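Side-chain contacts in transketolase (PDB 3L84), which belongs to the thiamine diphosphate-binding transketolase family and assembles from two chains, each combining two domains of the thiamine diphosphate-binding fold with a C-terminal domain: residues D442-G447 with F618-S623; T461-P466 with N590-F595; N467-R472 with W483-N488; F528-S533 with N545-Q550; I582-A587 with S623-F628. All coordinates share one frame; numbering follows the deposited sequence. Where two conformers were deposited one is given.

In the fold
Contacts 3 and 4 tie a strand to the helix that follows it, contact 3 in the six-stranded parallel sheet of the pyrimidine-binding domain and contact 4 in the mixed sheet of the C-terminal domain. Contact 5, centred about 10 Å from contact 4, uses the neighbouring strand 580-584 and helix 622-629, whose first residues belong to contact 1 (the two share Ser623). Contacts 1 and 2, with centres about 20 Å apart, join the two domains. Along the chain, contacts 3 and 4 follow in series between the segments of contacts 1 and 2, which contact 5 crosses. Polar bonds Asp442-Arg472, Arg472-Ser533, Ser533-Glu585 and Glu585-Arg463 connect all five contacts across the domain boundary.

Contact 1: residues D442-G447 with F618-S623; sequences DSIGVG and FGFSVS
Ile444 meets Phe618 and Phe620 through one methyl group, CD1. This atom lies 3.8 Å from Phe618 CB and 3.9 Å from Phe618 CD2, so it rests where the side chain passes into its ring and not over the ring centre. Phe620 is touched more loosely, its CD2 standing 4.3 Å from Ile444 CD1. The isoleucine approaches both rings at a slant. Its CG1 is held between the backbone N and the carbonyl carbon (chi1 48°), and from there an extended chi2 of 161° carries CD1 across to the phenylalanines. The turn that carries Ile444 is closed by Ser443 OG, which accepts from Gly445 N at 2.9 Å in an ST turn. In segment 618-623, Gly619, with positive phi, is the C-prime residue of a Schellman motif ending helix 611-617. With this helix ending and the inverse gamma turn centred on Phe620, both aromatic side chains come to the same methyl. The contact joins the loop after strand 436-440 of the pyrimidine-binding domain to the link between helices 611-617 and 622-629. Val614 and Phe615 of the former helix and Ile602 of a nearby loop also pack on Ile444, while Leu539 of helix 537-549 touches Phe620.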
# COMPACT_ATOMS: atom_id res chain seq x y z
N ASP A 442 -17.74 0.45 3.06
CA ASP A 442 -17.37 0.54 1.62
C ASP A 442 -17.58 1.86 0.92
O ASP A 442 -17.21 1.93 -0.25
CB ASP A 442 -18.13 -0.53 0.82
CG ASP A 442 -19.62 -0.25 0.67
OD1 ASP A 442 -20.24 0.26 1.61
OD2 ASP A 442 -20.17 -0.63 -0.40
N SER A 443 -18.11 2.88 1.56
CA SER A 443 -18.48 4.07 0.82
C SER A 443 -18.59 5.28 1.73
O SER A 443 -18.34 5.22 2.93
CB SER A 443 -19.81 3.87 0.09
OG SER A 443 -20.88 3.98 1.02
N ILE A 444 -19.01 6.39 1.14
CA ILE A 444 -19.39 7.61 1.88
C ILE A 444 -20.44 7.34 2.95
O ILE A 444 -20.60 8.18 3.84
CB ILE A 444 -19.92 8.72 0.93
CG1 ILE A 444 -20.97 8.20 -0.08
CG2 ILE A 444 -18.75 9.35 0.17
CD1 ILE A 444 -21.84 9.33 -0.73
N GLY A 445 -21.13 6.20 2.90
CA GLY A 445 -22.04 5.80 3.97
C GLY A 445 -21.37 5.65 5.32
O GLY A 445 -22.04 5.62 6.37
N VAL A 446 -20.04 5.56 5.34
CA VAL A 446 -19.26 5.68 6.57
C VAL A 446 -19.66 6.91 7.41
O VAL A 446 -19.72 6.85 8.65
CB VAL A 446 -17.76 5.69 6.20
CG1 VAL A 446 -16.89 6.27 7.34
CG2 VAL A 446 -17.32 4.28 5.87
N GLY A 447 -19.91 8.03 6.75
CA GLY A 447 -20.41 9.22 7.43
C GLY A 447 -19.34 10.04 8.10
O GLY A 447 -18.45 10.58 7.47
N PHE A 618 -24.04 14.03 -2.23
CA PHE A 618 -23.45 13.43 -3.41
C PHE A 618 -24.47 12.94 -4.43
O PHE A 618 -24.09 12.35 -5.46
CB PHE A 618 -22.42 12.35 -2.98
CG PHE A 618 -21.15 12.98 -2.48
CD1 PHE A 618 -20.26 13.52 -3.38
CD2 PHE A 618 -20.89 13.11 -1.14
CE1 PHE A 618 -19.14 14.18 -2.90
CE2 PHE A 618 -19.77 13.74 -0.65
CZ PHE A 618 -18.88 14.25 -1.53
N GLY A 619 -25.75 13.26 -4.20
CA GLY A 619 -26.75 13.05 -5.23
C GLY A 619 -27.51 11.76 -5.18
O GLY A 619 -28.27 11.48 -6.11
N PHE A 620 -27.36 10.99 -4.14
CA PHE A 620 -27.99 9.65 -4.05
C PHE A 620 -29.35 9.73 -3.44
O PHE A 620 -29.56 9.42 -2.28
CB PHE A 620 -27.04 8.64 -3.38
CG PHE A 620 -25.80 8.42 -4.18
CD1 PHE A 620 -25.80 7.52 -5.24
CD2 PHE A 620 -24.66 9.15 -3.95
CE1 PHE A 620 -24.68 7.36 -6.03
CE2 PHE A 620 -23.55 9.01 -4.75
CZ PHE A 620 -23.55 8.11 -5.81
N SER A 621 -30.28 10.26 -4.24
CA SER A 621 -31.71 10.33 -3.90
C SER A 621 -32.50 10.00 -5.15
O SER A 621 -32.02 10.20 -6.26
CB SER A 621 -32.13 11.71 -3.39
OG SER A 621 -32.18 12.63 -4.48
N VAL A 622 -33.72 9.55 -4.95
CA VAL A 622 -34.58 9.24 -6.08
C VAL A 622 -34.79 10.48 -6.95
O VAL A 622 -34.70 10.43 -8.19
CB VAL A 622 -35.94 8.65 -5.61
CG1 VAL A 622 -36.96 8.56 -6.78
CG2 VAL A 622 -35.68 7.30 -4.98
N SER A 623 -35.11 11.61 -6.35
CA SER A 623 -35.43 12.80 -7.15
C SER A 623 -34.23 13.20 -8.01
O SER A 623 -34.40 13.54 -9.19
CB SER A 623 -35.84 13.96 -6.25
OG SER A 623 -37.10 13.70 -5.64

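Contact 2: residues T461-P466 with N590-F595; sequences TFRAMP and NELYKF
A buried salt bridge between the pyrimidine-binding and C-terminal domains joins Arg463, near the end of helix 458-464, to Glu591 in the 3-10 segment 590-594. Arg463 NH1 donates to Glu591 OE2 at 2.9 Å, with an N-H...O angle of 161°. The oxygen sits at the edge of the guanidinium, close to its plane, and is approached on its anti side from somewhat outside the carboxylate plane. The two flat groups stand 77° apart, and the bridge is accordingly a single bond, not a paired one. Glu591 OE2 also lies 3.3 Å from Arg463 CD, where it passes the aliphatic stem of the arginine. The glutamate is bent at chi2 (-86°), whereas the arginine runs extended from CG to NE and crosses it nearly at a right angle. Leu592 CD2 approaches the same guanidinium, 4.2 Å from NH1. Each charged group has a further partner: Arg463 NH2 forms a salt bridge with Glu585 OE2, and Glu591 OE1 is hydrogen-bonded to Ser460 OG, which probably helps to offset the burial of these charges. Phe562 of helix 562-566 packs on both Arg463 and Glu591, Leu592 rests on Val599 of strand 598-600, and Ala464 O bonds to His588 ND1 of the second subunit.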
# COMPACT_ATOMS: atom_id res chain seq x y z
N THR A 461 -9.73 -0.13 -8.43
CA THR A 461 -8.48 -0.86 -8.23
C THR A 461 -8.70 -2.36 -8.22
O THR A 461 -8.02 -3.08 -8.96
CB THR A 461 -7.80 -0.46 -6.95
OG1 THR A 461 -7.46 0.93 -7.01
CG2 THR A 461 -6.55 -1.29 -6.65
N PHE A 462 -9.63 -2.83 -7.40
CA PHE A 462 -9.84 -4.26 -7.29
C PHE A 462 -10.45 -4.86 -8.55
O PHE A 462 -10.08 -5.97 -8.93
CB PHE A 462 -10.60 -4.61 -5.99
CG PHE A 462 -9.69 -4.75 -4.86
CD1 PHE A 462 -9.17 -3.67 -4.22
CD2 PHE A 462 -9.33 -6.03 -4.44
CE1 PHE A 462 -8.19 -3.85 -3.18
CE2 PHE A 462 -8.43 -6.21 -3.42
CZ PHE A 462 -7.83 -5.14 -2.84
N ARG A 463 -11.32 -4.14 -9.23
CA ARG A 463 -11.85 -4.63 -10.49
C ARG A 463 -10.78 -4.67 -11.55
O ARG A 463 -10.75 -5.64 -12.33
CB ARG A 463 -13.02 -3.78 -10.95
CG ARG A 463 -14.24 -3.98 -10.07
CD ARG A 463 -15.32 -3.01 -10.46
NE ARG A 463 -16.56 -3.27 -9.74
CZ ARG A 463 -17.55 -2.41 -9.67
NH1 ARG A 463 -17.41 -1.19 -10.15
NH2 ARG A 463 -18.66 -2.75 -9.00
N ALA A 464 -9.84 -3.73 -11.57
CA ALA A 464 -8.79 -3.71 -12.58
C ALA A 464 -7.73 -4.78 -12.34
O ALA A 464 -7.08 -5.21 -13.29
CB ALA A 464 -8.13 -2.35 -12.64
N MSE A 465 -7.48 -5.17 -11.10
CA MSE A 465 -6.52 -6.20 -10.79
C MSE A 465 -6.95 -7.55 -11.37
O MSE A 465 -8.03 -8.06 -11.04
CB MSE A 465 -6.36 -6.31 -9.27
CG MSE A 465 -5.35 -7.39 -8.86
SE MSE A 465 -4.90 -7.42 -6.97
CE MSE A 465 -6.59 -6.85 -6.16
N PRO A 466 -6.11 -8.16 -12.19
CA PRO A 466 -6.46 -9.49 -12.69
C PRO A 466 -6.61 -10.55 -11.61
O PRO A 466 -6.04 -10.42 -10.52
CB PRO A 466 -5.28 -9.82 -13.63
CG PRO A 466 -4.77 -8.49 -14.06
CD PRO A 466 -4.89 -7.64 -12.84
N ASN A 590 -15.39 4.59 -13.41
CA ASN A 590 -15.46 4.79 -14.82
C ASN A 590 -15.44 3.48 -15.60
O ASN A 590 -15.86 3.45 -16.74
CB ASN A 590 -14.31 5.68 -15.33
CG ASN A 590 -14.54 7.17 -15.10
OD1 ASN A 590 -13.57 7.94 -14.93
ND2 ASN A 590 -15.77 7.60 -15.15
N GLU A 591 -14.98 2.38 -15.00
CA GLU A 591 -15.09 1.09 -15.65
C GLU A 591 -16.52 0.72 -16.01
O GLU A 591 -16.75 -0.11 -16.89
CB GLU A 591 -14.42 -0.01 -14.82
CG GLU A 591 -15.08 -0.32 -13.47
CD GLU A 591 -14.64 0.54 -12.30
OE1 GLU A 591 -13.94 1.55 -12.48
OE2 GLU A 591 -15.05 0.21 -11.17
N LEU A 592 -17.50 1.31 -15.31
CA LEU A 592 -18.89 1.05 -15.64
C LEU A 592 -19.27 1.47 -17.04
O LEU A 592 -20.24 0.93 -17.57
CB LEU A 592 -19.80 1.74 -14.64
CG LEU A 592 -19.86 1.20 -13.21
CD1 LEU A 592 -20.94 1.92 -12.40
CD2 LEU A 592 -20.13 -0.25 -13.18
N TYR A 593 -18.51 2.36 -17.67
CA TYR A 593 -18.78 2.69 -19.07
C TYR A 593 -18.58 1.52 -20.02
O TYR A 593 -19.03 1.59 -21.15
CB TYR A 593 -17.92 3.87 -19.50
CG TYR A 593 -18.36 5.24 -18.98
CD1 TYR A 593 -19.51 5.86 -19.51
CD2 TYR A 593 -17.68 5.88 -17.99
CE1 TYR A 593 -19.91 7.12 -19.06
CE2 TYR A 593 -18.09 7.14 -17.54
CZ TYR A 593 -19.19 7.75 -18.10
OH TYR A 593 -19.57 8.99 -17.63
N LYS A 594 -17.96 0.41 -19.61
CA LYS A 594 -17.93 -0.80 -20.42
C LYS A 594 -19.36 -1.26 -20.72
O LYS A 594 -19.62 -1.77 -21.81
CB LYS A 594 -17.12 -1.88 -19.73
CG LYS A 594 -17.01 -3.13 -20.52
CD LYS A 594 -15.98 -4.10 -19.96
CE LYS A 594 -15.95 -5.37 -20.81
NZ LYS A 594 -14.75 -6.23 -20.50
N PHE A 595 -20.28 -1.07 -19.78
CA PHE A 595 -21.64 -1.57 -19.89
C PHE A 595 -22.69 -0.50 -19.94
O PHE A 595 -23.82 -0.79 -20.36
CB PHE A 595 -21.96 -2.52 -18.72
CG PHE A 595 -21.06 -3.68 -18.64
CD1 PHE A 595 -21.10 -4.63 -19.64
CD2 PHE A 595 -20.21 -3.86 -17.57
CE1 PHE A 595 -20.26 -5.72 -19.61
CE2 PHE A 595 -19.36 -4.98 -17.53
CZ PHE A 595 -19.42 -5.89 -18.57

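Contact 3: residues N467-R472 with W483-N488; sequences NFLTFR and WQIALN
Strand 469-471 and helix 483-488 run nearly antiparallel, their axes 10.4 Å apart at closest approach and 164° between their directions, as consecutive elements of a beta-alpha-beta unit. Leu469 and Phe471, two residues apart on the strand, both point at the helix and share one branch of Ile485. Its CG2 lies at the edge of the Phe471 ring, 3.9 Å from CZ, and 4.2 Å from Leu469 CD1. Placing CG2 anti to the backbone N, with CG1 beside that nitrogen (chi1 -62°), turns this methyl to the strand. Ile485 crosses Leu469 at about a right angle but meets Phe471 at a slant. Ala486, next along the helix, adds its CB 4.2 Å from Phe471 CE2. The strand is the outermost of the parallel sheet within this chain, bonded through its backbone to strand 493-496, whose Ser493 touches Leu469, Phe471 and Ala486. Leu564 of helix 562-566 also packs against Leu469, Phe471 and Ile485.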
# COMPACT_ATOMS: atom_id res chain seq x y z
N ASN A 467 -7.29 -11.64 -11.96
CA ASN A 467 -7.39 -12.82 -11.10
C ASN A 467 -7.98 -12.52 -9.72
O ASN A 467 -7.53 -13.07 -8.73
CB ASN A 467 -6.04 -13.54 -10.92
CG ASN A 467 -5.50 -14.16 -12.16
OD1 ASN A 467 -6.23 -14.33 -13.16
ND2 ASN A 467 -4.25 -14.59 -12.10
N PHE A 468 -8.96 -11.65 -9.67
CA PHE A 468 -9.72 -11.32 -8.48
C PHE A 468 -11.15 -11.23 -8.84
O PHE A 468 -11.52 -10.68 -9.93
CB PHE A 468 -9.33 -9.95 -7.89
CG PHE A 468 -8.78 -10.01 -6.50
CD1 PHE A 468 -7.45 -10.11 -6.33
CD2 PHE A 468 -9.61 -10.08 -5.38
CE1 PHE A 468 -6.92 -10.19 -5.14
CE2 PHE A 468 -9.02 -10.14 -4.11
CZ PHE A 468 -7.69 -10.22 -4.01
N LEU A 469 -12.00 -11.72 -7.97
CA LEU A 469 -13.43 -11.40 -8.03
C LEU A 469 -13.74 -10.34 -6.98
O LEU A 469 -13.29 -10.48 -5.85
CB LEU A 469 -14.27 -12.64 -7.77
CG LEU A 469 -14.07 -13.77 -8.77
CD1 LEU A 469 -14.95 -14.96 -8.39
CD2 LEU A 469 -14.38 -13.31 -10.21
N THR A 470 -14.48 -9.31 -7.33
CA THR A 470 -14.78 -8.25 -6.38
C THR A 470 -16.29 -8.27 -6.19
O THR A 470 -17.04 -7.74 -7.04
CB THR A 470 -14.29 -6.89 -6.85
OG1 THR A 470 -12.89 -7.00 -7.17
CG2 THR A 470 -14.45 -5.80 -5.78
N PHE A 471 -16.77 -8.84 -5.10
CA PHE A 471 -18.20 -8.93 -4.82
C PHE A 471 -18.67 -7.75 -4.00
O PHE A 471 -18.05 -7.43 -2.98
CB PHE A 471 -18.54 -10.20 -4.08
CG PHE A 471 -18.33 -11.44 -4.87
CD1 PHE A 471 -19.24 -11.81 -5.84
CD2 PHE A 471 -17.22 -12.24 -4.66
CE1 PHE A 471 -19.07 -13.00 -6.54
CE2 PHE A 471 -17.07 -13.41 -5.38
CZ PHE A 471 -18.00 -13.76 -6.31
N ARG A 472 -19.75 -7.10 -4.40
CA ARG A 472 -20.34 -5.99 -3.64
C ARG A 472 -21.84 -6.30 -3.48
O ARG A 472 -22.68 -5.77 -4.21
CB ARG A 472 -20.06 -4.66 -4.29
CG ARG A 472 -20.51 -3.48 -3.52
CD ARG A 472 -19.95 -2.14 -4.07
NE ARG A 472 -20.36 -1.00 -3.24
CZ ARG A 472 -21.27 -0.08 -3.54
NH1 ARG A 472 -21.86 -0.03 -4.71
NH2 ARG A 472 -21.51 0.85 -2.63
N TRP A 483 -20.31 -15.99 -1.64
CA TRP A 483 -19.45 -16.97 -0.98
C TRP A 483 -19.47 -18.32 -1.68
O TRP A 483 -18.43 -18.98 -1.79
CB TRP A 483 -19.84 -17.11 0.49
CG TRP A 483 -19.08 -16.15 1.36
CD1 TRP A 483 -19.54 -15.00 1.92
CD2 TRP A 483 -17.69 -16.26 1.72
NE1 TRP A 483 -18.52 -14.41 2.65
CE2 TRP A 483 -17.39 -15.15 2.53
CE3 TRP A 483 -16.69 -17.17 1.42
CZ2 TRP A 483 -16.13 -14.95 3.07
CZ3 TRP A 483 -15.43 -16.98 1.95
CH2 TRP A 483 -15.14 -15.87 2.77
N GLN A 484 -20.65 -18.78 -2.12
CA GLN A 484 -20.72 -20.06 -2.80
C GLN A 484 -19.85 -20.05 -4.05
O GLN A 484 -19.15 -21.01 -4.34
CB GLN A 484 -22.18 -20.46 -3.08
CG GLN A 484 -22.95 -20.77 -1.80
CD GLN A 484 -24.43 -20.93 -2.01
OE1 GLN A 484 -25.06 -20.10 -2.64
NE2 GLN A 484 -25.00 -22.02 -1.44
N ILE A 485 -19.89 -18.95 -4.79
CA ILE A 485 -18.99 -18.80 -5.94
C ILE A 485 -17.54 -18.71 -5.52
O ILE A 485 -16.67 -19.40 -6.10
CB ILE A 485 -19.38 -17.56 -6.77
CG1 ILE A 485 -20.80 -17.69 -7.33
CG2 ILE A 485 -18.36 -17.32 -7.90
CD1 ILE A 485 -21.50 -16.34 -7.61
N ALA A 486 -17.24 -17.89 -4.54
CA ALA A 486 -15.86 -17.69 -4.13
C ALA A 486 -15.18 -18.98 -3.68
O ALA A 486 -14.01 -19.23 -4.01
CB ALA A 486 -15.78 -16.68 -3.01
N LEU A 487 -15.90 -19.84 -2.95
CA LEU A 487 -15.29 -21.10 -2.50
C LEU A 487 -15.00 -22.04 -3.64
O LEU A 487 -14.07 -22.81 -3.51
CB LEU A 487 -16.16 -21.78 -1.44
CG LEU A 487 -16.20 -21.02 -0.14
CD1 LEU A 487 -17.33 -21.57 0.72
CD2 LEU A 487 -14.94 -21.03 0.68
N ASN A 488 -15.78 -22.01 -4.72
CA ASN A 488 -15.60 -22.87 -5.88
C ASN A 488 -14.67 -22.28 -6.92
O ASN A 488 -14.21 -22.97 -7.84
CB ASN A 488 -16.94 -23.21 -6.56
CG ASN A 488 -17.75 -24.29 -5.84
OD1 ASN A 488 -18.95 -24.41 -6.07
ND2 ASN A 488 -17.10 -25.10 -5.04

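Contact 4: residues F528-S533 with N545-Q550; sequences FTLLAS and NELEKQ
Ser533 OG, just past strand 528-532, is gripped by hydrogen bonds to Arg472 NH1 and Glu585 OE2, which probably helps to hold the end of the strand whose earlier residues Phe528 and Leu530 meet Leu547 of the following helix. Leu547 meets both with separate methyls: its CD1 lies 4.1 Å from Leu530 CD1, and its CD2 is 4.4 Å from Phe528 CE2. The leucines meet at an angle, and the aromatic ring is approached obliquely. With CG anti to the carbonyl carbon (chi1 -75°) and an extended chi2 of 159°, Leu547 turns its two branches to the strand. At the C-terminal end of the helix, Gln550 NE2 donates to Glu546 OE2 at 2.7 Å; OE2 uses its anti lone pair and lies near the Gln550 amide plane. The contact spans strand 528-532 and helix 537-549 of a beta-alpha-beta unit that continues into strand 554-558. Cys554 of that strand touches both leucines, and Ile629 of helix 622-629 packs on Phe528, Leu530 and Leu547.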
# COMPACT_ATOMS: atom_id res chain seq x y z
N PHE A 528 -34.98 2.59 -20.35
CA PHE A 528 -33.81 2.79 -19.49
C PHE A 528 -33.49 1.51 -18.78
O PHE A 528 -34.41 0.76 -18.45
CB PHE A 528 -34.07 3.83 -18.41
CG PHE A 528 -34.40 5.18 -18.93
CD1 PHE A 528 -33.47 5.92 -19.62
CD2 PHE A 528 -35.66 5.72 -18.71
CE1 PHE A 528 -33.79 7.17 -20.10
CE2 PHE A 528 -35.99 6.97 -19.20
CZ PHE A 528 -35.05 7.68 -19.89
N THR A 529 -32.20 1.26 -18.52
CA THR A 529 -31.76 0.22 -17.61
C THR A 529 -30.94 0.87 -16.54
O THR A 529 -29.99 1.60 -16.86
CB THR A 529 -30.96 -0.90 -18.33
OG1 THR A 529 -31.80 -1.54 -19.30
CG2 THR A 529 -30.46 -1.94 -17.34
N LEU A 530 -31.30 0.66 -15.27
CA LEU A 530 -30.53 1.18 -14.13
C LEU A 530 -29.73 0.03 -13.58
O LEU A 530 -30.33 -1.00 -13.22
CB LEU A 530 -31.48 1.75 -13.08
CG LEU A 530 -32.28 3.01 -13.48
CD1 LEU A 530 -33.41 2.80 -14.46
CD2 LEU A 530 -32.84 3.63 -12.20
N LEU A 531 -28.43 0.16 -13.58
CA LEU A 531 -27.49 -0.87 -13.17
C LEU A 531 -26.77 -0.38 -11.92
O LEU A 531 -26.22 0.74 -11.94
CB LEU A 531 -26.48 -1.12 -14.31
CG LEU A 531 -25.42 -2.17 -14.06
CD1 LEU A 531 -25.02 -2.88 -15.35
CD2 LEU A 531 -24.23 -1.56 -13.38
N ALA A 532 -26.72 -1.20 -10.88
CA ALA A 532 -26.07 -0.77 -9.66
C ALA A 532 -25.52 -1.98 -8.95
O ALA A 532 -25.91 -3.11 -9.24
CB ALA A 532 -27.04 -0.03 -8.75
N SER A 533 -24.69 -1.71 -7.96
CA SER A 533 -24.23 -2.73 -7.03
C SER A 533 -24.47 -2.27 -5.59
O SER A 533 -24.65 -1.08 -5.29
CB SER A 533 -22.74 -3.02 -7.22
OG SER A 533 -21.95 -1.91 -6.87
N ASN A 545 -39.26 2.64 -10.19
CA ASN A 545 -40.70 2.72 -9.85
C ASN A 545 -41.23 4.13 -10.15
O ASN A 545 -42.31 4.30 -10.70
CB ASN A 545 -40.93 2.40 -8.36
CG ASN A 545 -40.82 0.94 -8.05
OD1 ASN A 545 -40.95 0.09 -8.95
ND2 ASN A 545 -40.57 0.61 -6.77
N GLU A 546 -40.47 5.16 -9.80
CA GLU A 546 -40.87 6.51 -10.11
C GLU A 546 -40.90 6.77 -11.63
O GLU A 546 -41.85 7.38 -12.14
CB GLU A 546 -39.96 7.53 -9.39
CG GLU A 546 -40.32 9.01 -9.64
CD GLU A 546 -41.70 9.39 -9.13
OE1 GLU A 546 -42.20 8.70 -8.21
OE2 GLU A 546 -42.28 10.38 -9.64
N LEU A 547 -39.89 6.31 -12.35
CA LEU A 547 -39.83 6.46 -13.80
C LEU A 547 -41.03 5.75 -14.45
O LEU A 547 -41.65 6.30 -15.34
CB LEU A 547 -38.49 5.95 -14.37
CG LEU A 547 -37.25 6.83 -14.16
CD1 LEU A 547 -35.99 6.01 -14.30
CD2 LEU A 547 -37.22 7.99 -15.14
N GLU A 548 -41.38 4.56 -13.97
CA GLU A 548 -42.55 3.83 -14.48
C GLU A 548 -43.85 4.61 -14.20
O GLU A 548 -44.72 4.68 -15.07
CB GLU A 548 -42.59 2.43 -13.86
CG GLU A 548 -41.48 1.51 -14.33
CD GLU A 548 -41.81 0.62 -15.53
OE1 GLU A 548 -42.90 0.78 -16.15
OE2 GLU A 548 -40.96 -0.23 -15.85
N LYS A 549 -43.96 5.22 -13.02
CA LYS A 549 -45.14 6.04 -12.68
C LYS A 549 -45.21 7.24 -13.64
O LYS A 549 -46.34 7.67 -14.00
CB LYS A 549 -45.05 6.47 -11.21
CG LYS A 549 -46.09 7.42 -10.71
CD LYS A 549 -45.88 7.67 -9.21
CE LYS A 549 -47.02 8.53 -8.64
NZ LYS A 549 -46.90 8.69 -7.16
N GLN A 550 -44.06 7.75 -14.07
CA GLN A 550 -43.99 8.84 -15.05
C GLN A 550 -44.08 8.39 -16.53
O GLN A 550 -44.01 9.22 -17.42
CB GLN A 550 -42.74 9.72 -14.83
CG GLN A 550 -42.73 10.40 -13.45
CD GLN A 550 -41.50 11.29 -13.17
OE1 GLN A 550 -40.99 11.96 -14.05
NE2 GLN A 550 -41.07 11.33 -11.90

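Contact 5: residues I582-A587 with S623-F628; sequences IGVEAA and SKLVNF
Val584 and Leu625 meet end on, whereas Ile582 and Phe628 run past one another head to tail. In the first pair a single valine methyl faces the forked end of the leucine: Val584 CG2 is 4.0 Å from Leu625 CD1 and equally 4.0 Å from Leu625 CD2. Val584 CG1 lies anti to the backbone N, which leaves CG2 beside that nitrogen and directed at the helix. Leu625 answers with CG anti to its own N (chi1 177°), sending both methyls to the strand. In the second pair, Ile582 CG2 comes to the edge of the Phe628 ring, near its plane, and stands 3.9 Å from CE2. The ring therefore offers its rim and not its face to the isoleucine. Two positions apart, with Gly583 between them, Ile582 and Val584 present their side chains on the same face of the strand, matching Phe628 and Leu625 one helical turn apart. Strand 580-584 lies between strands 528-532 and 598-600 in the mixed sheet. Helix 622-629 packs over it, with Tyr600 of strand 598-600 meeting Phe628 edge-to-face and touching Leu625, while Leu539 and Ser543 of helix 537-549 touch Leu625.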
# COMPACT_ATOMS: atom_id res chain seq x y z
N ILE A 582 -27.82 3.34 -17.42
CA ILE A 582 -27.25 4.24 -16.44
C ILE A 582 -26.70 3.40 -15.29
O ILE A 582 -27.45 2.68 -14.62
CB ILE A 582 -28.25 5.27 -15.92
CG1 ILE A 582 -28.89 6.07 -17.07
CG2 ILE A 582 -27.58 6.20 -14.90
CD1 ILE A 582 -30.21 5.55 -17.57
N GLY A 583 -25.40 3.51 -15.07
CA GLY A 583 -24.73 2.86 -13.94
C GLY A 583 -24.73 3.75 -12.73
O GLY A 583 -24.52 4.98 -12.87
N VAL A 584 -25.03 3.22 -11.55
CA VAL A 584 -25.15 3.99 -10.34
C VAL A 584 -24.37 3.31 -9.21
O VAL A 584 -24.67 2.18 -8.80
CB VAL A 584 -26.64 4.09 -9.93
CG1 VAL A 584 -26.77 4.96 -8.69
CG2 VAL A 584 -27.52 4.62 -11.11
N GLU A 585 -23.33 3.98 -8.70
CA GLU A 585 -22.50 3.45 -7.64
C GLU A 585 -21.92 4.61 -6.84
O GLU A 585 -21.52 5.59 -7.40
CB GLU A 585 -21.33 2.61 -8.20
CG GLU A 585 -21.70 1.23 -8.67
CD GLU A 585 -20.49 0.34 -8.98
OE1 GLU A 585 -19.39 0.83 -9.39
OE2 GLU A 585 -20.68 -0.87 -8.88
N ALA A 586 -21.80 4.41 -5.54
CA ALA A 586 -21.15 5.37 -4.64
C ALA A 586 -19.64 5.15 -4.69
O ALA A 586 -19.00 4.67 -3.75
CB ALA A 586 -21.69 5.25 -3.20
N ALA A 587 -19.08 5.48 -5.84
CA ALA A 587 -17.66 5.22 -6.16
C ALA A 587 -17.34 6.02 -7.39
O ALA A 587 -18.24 6.43 -8.12
CB ALA A 587 -17.43 3.73 -6.41
N SER A 623 -35.11 11.61 -6.35
CA SER A 623 -35.43 12.80 -7.15
C SER A 623 -34.23 13.20 -8.01
O SER A 623 -34.40 13.54 -9.19
CB SER A 623 -35.84 13.96 -6.25
OG SER A 623 -37.10 13.70 -5.64
N LYS A 624 -33.03 13.17 -7.44
CA LYS A 624 -31.85 13.61 -8.20
C LYS A 624 -31.50 12.62 -9.29
O LYS A 624 -31.10 13.00 -10.40
CB LYS A 624 -30.67 13.86 -7.28
CG LYS A 624 -30.87 15.09 -6.39
CD LYS A 624 -29.72 15.30 -5.46
CE LYS A 624 -29.78 16.59 -4.65
NZ LYS A 624 -28.61 16.74 -3.74
N LEU A 625 -31.60 11.32 -8.99
CA LEU A 625 -31.26 10.33 -9.99
C LEU A 625 -32.27 10.34 -11.14
O LEU A 625 -31.89 10.30 -12.30
CB LEU A 625 -31.13 8.93 -9.37
CG LEU A 625 -30.86 7.81 -10.35
CD1 LEU A 625 -29.59 8.04 -11.17
CD2 LEU A 625 -30.76 6.47 -9.60
N VAL A 626 -33.54 10.45 -10.82
CA VAL A 626 -34.55 10.56 -11.87
C VAL A 626 -34.35 11.79 -12.74
O VAL A 626 -34.46 11.72 -13.95
CB VAL A 626 -35.95 10.54 -11.27
CG1 VAL A 626 -37.04 10.98 -12.31
CG2 VAL A 626 -36.28 9.15 -10.71
N ASN A 627 -34.03 12.92 -12.12
CA ASN A 627 -33.72 14.14 -12.90
C ASN A 627 -32.53 13.95 -13.83
O ASN A 627 -32.57 14.41 -14.98
CB ASN A 627 -33.56 15.34 -11.97
CG ASN A 627 -34.89 15.85 -11.47
OD1 ASN A 627 -35.95 15.53 -12.01
ND2 ASN A 627 -34.84 16.64 -10.39
N PHE A 628 -31.50 13.26 -13.36
CA PHE A 628 -30.35 12.95 -14.18
C PHE A 628 -30.74 12.04 -15.37
O PHE A 628 -30.37 12.31 -16.53
CB PHE A 628 -29.31 12.27 -13.30
CG PHE A 628 -28.08 11.81 -14.05
CD1 PHE A 628 -27.02 12.68 -14.31
CD2 PHE A 628 -27.98 10.50 -14.48
CE1 PHE A 628 -25.90 12.25 -14.99
CE2 PHE A 628 -26.84 10.05 -15.13
CZ PHE A 628 -25.80 10.92 -15.40